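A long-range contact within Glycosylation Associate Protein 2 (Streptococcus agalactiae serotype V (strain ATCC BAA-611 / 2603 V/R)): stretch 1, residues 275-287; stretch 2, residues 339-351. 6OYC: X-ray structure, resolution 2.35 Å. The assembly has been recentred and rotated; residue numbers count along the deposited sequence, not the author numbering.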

# COMPACT_ATOMS: atom_id res chain seq x y z
N ARG B 275 -4.04 -0.38 5.61
CA ARG B 275 -2.81 0.05 6.26
C ARG B 275 -2.58 -0.81 7.49
O ARG B 275 -3.51 -1.05 8.27
CB ARG B 275 -2.91 1.52 6.65
CG ARG B 275 -1.75 2.06 7.51
CD ARG B 275 -1.70 3.59 7.37
NE ARG B 275 -0.78 4.24 8.29
CZ ARG B 275 -1.09 4.61 9.53
NH1 ARG B 275 -2.30 4.39 10.02
NH2 ARG B 275 -0.18 5.21 10.28
N HIS B 276 -1.35 -1.28 7.67
CA HIS B 276 -0.95 -1.99 8.87
C HIS B 276 0.30 -1.32 9.43
O HIS B 276 1.09 -0.74 8.68
CB HIS B 276 -0.70 -3.48 8.58
CG HIS B 276 -1.68 -4.08 7.61
ND1 HIS B 276 -2.71 -4.91 8.00
CD2 HIS B 276 -1.80 -3.95 6.26
CE1 HIS B 276 -3.41 -5.27 6.94
NE2 HIS B 276 -2.88 -4.69 5.88
N ILE B 277 0.48 -1.39 10.75
CA ILE B 277 1.55 -0.64 11.41
C ILE B 277 1.98 -1.35 12.69
O ILE B 277 1.18 -2.04 13.34
CB ILE B 277 1.11 0.82 11.68
CG1 ILE B 277 2.30 1.70 11.99
CG2 ILE B 277 0.08 0.89 12.80
CD1 ILE B 277 2.01 3.15 11.67
N ASP B 278 3.24 -1.17 13.06
CA ASP B 278 3.78 -1.76 14.28
C ASP B 278 4.05 -0.67 15.31
O ASP B 278 3.80 0.51 15.07
CB ASP B 278 5.04 -2.58 13.96
CG ASP B 278 6.29 -1.73 13.82
OD1 ASP B 278 6.22 -0.51 13.55
OD2 ASP B 278 7.39 -2.32 13.96
N ALA B 279 4.62 -1.07 16.45
CA ALA B 279 4.74 -0.16 17.59
C ALA B 279 5.54 1.09 17.26
O ALA B 279 5.28 2.15 17.84
CB ALA B 279 5.38 -0.87 18.78
N ILE B 280 6.52 1.00 16.35
CA ILE B 280 7.39 2.15 16.11
C ILE B 280 6.98 2.94 14.88
O ILE B 280 7.71 3.84 14.46
CB ILE B 280 8.88 1.75 16.02
CG1 ILE B 280 9.15 0.86 14.80
CG2 ILE B 280 9.35 1.12 17.33
CD1 ILE B 280 10.62 0.89 14.35
N GLY B 281 5.80 2.67 14.31
CA GLY B 281 5.34 3.44 13.16
C GLY B 281 5.84 2.94 11.83
O GLY B 281 5.82 3.69 10.85
N HIS B 282 6.31 1.69 11.76
CA HIS B 282 6.66 1.07 10.50
C HIS B 282 5.40 0.51 9.86
O HIS B 282 4.67 -0.25 10.51
CB HIS B 282 7.68 -0.05 10.72
CG HIS B 282 9.08 0.44 10.85
ND1 HIS B 282 10.16 -0.41 10.87
CD2 HIS B 282 9.58 1.69 10.97
CE1 HIS B 282 11.27 0.30 10.99
NE2 HIS B 282 10.94 1.58 11.05
N GLU B 283 5.15 0.88 8.61
CA GLU B 283 3.94 0.49 7.90
C GLU B 283 4.24 -0.52 6.80
O GLU B 283 5.35 -0.56 6.25
CB GLU B 283 3.24 1.69 7.26
CG GLU B 283 3.07 2.90 8.18
CD GLU B 283 2.78 4.19 7.40
OE1 GLU B 283 1.62 4.66 7.39
OE2 GLU B 283 3.71 4.72 6.78
N PHE B 284 3.22 -1.31 6.48
CA PHE B 284 3.05 -1.89 5.16
C PHE B 284 1.58 -1.75 4.79
O PHE B 284 0.72 -1.55 5.65
CB PHE B 284 3.50 -3.38 5.08
CG PHE B 284 2.70 -4.34 5.95
CD1 PHE B 284 3.04 -4.53 7.29
CD2 PHE B 284 1.65 -5.09 5.41
CE1 PHE B 284 2.32 -5.44 8.08
CE2 PHE B 284 0.93 -6.00 6.20
CZ PHE B 284 1.26 -6.17 7.53
N MET B 285 1.30 -1.85 3.50
CA MET B 285 -0.07 -1.76 3.03
C MET B 285 -0.42 -3.01 2.22
O MET B 285 0.46 -3.65 1.63
CB MET B 285 -0.30 -0.50 2.19
CG MET B 285 -0.35 0.74 3.04
SD MET B 285 1.29 1.26 3.52
CE MET B 285 0.89 2.87 4.24
N THR B 286 -1.70 -3.33 2.18
CA THR B 286 -2.16 -4.48 1.41
C THR B 286 -3.37 -4.07 0.60
O THR B 286 -4.18 -3.26 1.02
CB THR B 286 -2.50 -5.68 2.32
OG1 THR B 286 -3.52 -5.31 3.25
CG2 THR B 286 -1.27 -6.14 3.11
N TYR B 287 -3.48 -4.65 -0.59
CA TYR B 287 -4.68 -4.53 -1.40
C TYR B 287 -5.15 -5.93 -1.76
O TYR B 287 -4.35 -6.78 -2.13
CB TYR B 287 -4.43 -3.72 -2.67
CG TYR B 287 -5.68 -3.65 -3.51
CD1 TYR B 287 -6.72 -2.83 -3.15
CD2 TYR B 287 -5.83 -4.46 -4.64
CE1 TYR B 287 -7.87 -2.78 -3.88
CE2 TYR B 287 -6.98 -4.42 -5.39
CZ TYR B 287 -8.00 -3.58 -5.00
OH TYR B 287 -9.15 -3.52 -5.73
N GLY B 339 11.54 -6.30 9.71
CA GLY B 339 11.52 -5.34 10.79
C GLY B 339 11.19 -6.04 12.09
O GLY B 339 11.67 -7.15 12.33
N SER B 340 10.36 -5.42 12.93
CA SER B 340 10.01 -6.02 14.20
C SER B 340 9.27 -7.33 13.98
O SER B 340 8.75 -7.62 12.90
CB SER B 340 9.17 -5.06 15.05
OG SER B 340 7.78 -5.10 14.71
N LYS B 341 9.24 -8.14 15.03
CA LYS B 341 8.47 -9.38 14.98
C LYS B 341 7.01 -9.07 14.81
O LYS B 341 6.29 -9.82 14.13
CB LYS B 341 8.68 -10.21 16.26
CG LYS B 341 10.08 -10.84 16.46
CD LYS B 341 11.23 -9.79 16.47
CE LYS B 341 10.99 -8.64 17.50
NZ LYS B 341 11.70 -7.39 17.14
N GLU B 342 6.54 -8.00 15.45
CA GLU B 342 5.18 -7.54 15.22
C GLU B 342 4.98 -7.21 13.75
O GLU B 342 4.00 -7.66 13.13
CB GLU B 342 4.89 -6.31 16.07
CG GLU B 342 3.53 -5.75 15.81
CD GLU B 342 3.31 -4.45 16.53
OE1 GLU B 342 4.27 -3.94 17.13
OE2 GLU B 342 2.18 -3.93 16.49
N TYR B 343 5.92 -6.48 13.15
CA TYR B 343 5.79 -6.09 11.75
C TYR B 343 5.70 -7.33 10.87
O TYR B 343 4.76 -7.47 10.08
CB TYR B 343 6.97 -5.20 11.36
CG TYR B 343 6.91 -4.62 9.96
CD1 TYR B 343 7.47 -5.30 8.88
CD2 TYR B 343 6.34 -3.37 9.72
CE1 TYR B 343 7.44 -4.77 7.59
CE2 TYR B 343 6.29 -2.83 8.44
CZ TYR B 343 6.85 -3.53 7.39
OH TYR B 343 6.82 -2.99 6.13
N GLU B 344 6.65 -8.25 11.02
CA GLU B 344 6.72 -9.40 10.12
C GLU B 344 5.58 -10.38 10.36
O GLU B 344 4.99 -10.90 9.40
CB GLU B 344 8.07 -10.09 10.28
CG GLU B 344 9.22 -9.18 9.97
CD GLU B 344 10.55 -9.86 10.18
OE1 GLU B 344 10.55 -11.01 10.66
OE2 GLU B 344 11.59 -9.25 9.89
N GLN B 345 5.22 -10.62 11.62
CA GLN B 345 4.08 -11.49 11.87
C GLN B 345 2.79 -10.87 11.34
O GLN B 345 1.84 -11.59 10.99
CB GLN B 345 3.95 -11.79 13.37
CG GLN B 345 2.78 -12.69 13.73
CD GLN B 345 2.91 -14.07 13.11
OE1 GLN B 345 3.90 -14.77 13.32
NE2 GLN B 345 1.91 -14.47 12.32
N LYS B 346 2.72 -9.53 11.27
CA LYS B 346 1.52 -8.94 10.71
C LYS B 346 1.42 -9.18 9.21
O LYS B 346 0.32 -9.33 8.68
CB LYS B 346 1.47 -7.45 11.02
CG LYS B 346 0.98 -7.23 12.42
CD LYS B 346 0.83 -5.80 12.78
CE LYS B 346 0.08 -5.70 14.07
NZ LYS B 346 -0.01 -4.32 14.52
N ILE B 347 2.57 -9.24 8.52
CA ILE B 347 2.53 -9.58 7.10
C ILE B 347 2.01 -11.00 6.92
O ILE B 347 1.16 -11.26 6.06
CB ILE B 347 3.92 -9.39 6.47
CG1 ILE B 347 4.36 -7.92 6.60
CG2 ILE B 347 3.93 -9.85 5.01
CD1 ILE B 347 5.72 -7.61 6.02
N VAL B 348 2.47 -11.93 7.75
CA VAL B 348 2.04 -13.32 7.62
C VAL B 348 0.56 -13.43 7.94
O VAL B 348 -0.21 -14.06 7.20
CB VAL B 348 2.90 -14.23 8.51
CG1 VAL B 348 2.28 -15.60 8.69
CG2 VAL B 348 4.32 -14.34 7.94
N ASP B 349 0.13 -12.81 9.03
CA ASP B 349 -1.29 -12.83 9.38
C ASP B 349 -2.14 -12.22 8.28
O ASP B 349 -3.23 -12.73 7.99
CB ASP B 349 -1.52 -12.08 10.70
CG ASP B 349 -0.87 -12.77 11.90
OD1 ASP B 349 -0.39 -13.92 11.76
OD2 ASP B 349 -0.83 -12.16 12.99
N ALA B 350 -1.66 -11.15 7.64
CA ALA B 350 -2.48 -10.47 6.64
C ALA B 350 -2.76 -11.37 5.45
O ALA B 350 -3.87 -11.38 4.92
CB ALA B 350 -1.81 -9.17 6.17
N ILE B 351 -1.75 -12.14 5.02
CA ILE B 351 -1.98 -13.10 3.95
C ILE B 351 -2.84 -14.27 4.44
O ILE B 351 -3.82 -14.65 3.77
CB ILE B 351 -0.64 -13.58 3.35
CG1 ILE B 351 0.17 -12.38 2.85
CG2 ILE B 351 -0.89 -14.55 2.18
CD1 ILE B 351 1.65 -12.57 2.85
O HOH W 1 -1.97 -2.80 12.46
O HOH W 2 9.73 -2.71 12.53

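A side chain's rotamer can be read together with the partners its end reaches, and the packing of a β-hairpin against a helix in Glycosylation Associate Protein 2 illustrates this well. Strand 283-287 runs nearly parallel to helix 341-351, at 5°, and the contact is built around Phe284. With chi1 p (63°), its ring lies among Tyr343, Ile347 and Ala350. Ile347 CG1 sits 3.6 Å from the centroid of the Phe284 ring, almost on its normal, while the edge of that ring meets the face of Tyr343 at 79°.

Tyr343 shows that CB direction alone does not decide a contact. Its CA-to-CB bond points sideways, yet with chi1 t the end of the side chain comes nearer the hairpin, and Tyr343 OH donates to Glu283 O at 2.8 Å. A backbone carbonyl is thereby satisfied beside an apolar cluster.

At the turn, Asp278 (chi1 p) divides its carboxylate: OD1 accepts from His282 N at 2.8 Å, bracing the turn, and OD2 from Ser340 OG at 2.9 Å. Ser340 OG also caps the helix, accepting from Tyr343 N at 2.8 Å. Nearby, extended Glu342 accepts from Ala279 N through OE1 (3.0 Å), whereas its OE2 forms a salt bridge with Lys346 NZ (3.0 Å), whose nearly straight chain also lets NZ donate to Ile277 O at 2.8 Å.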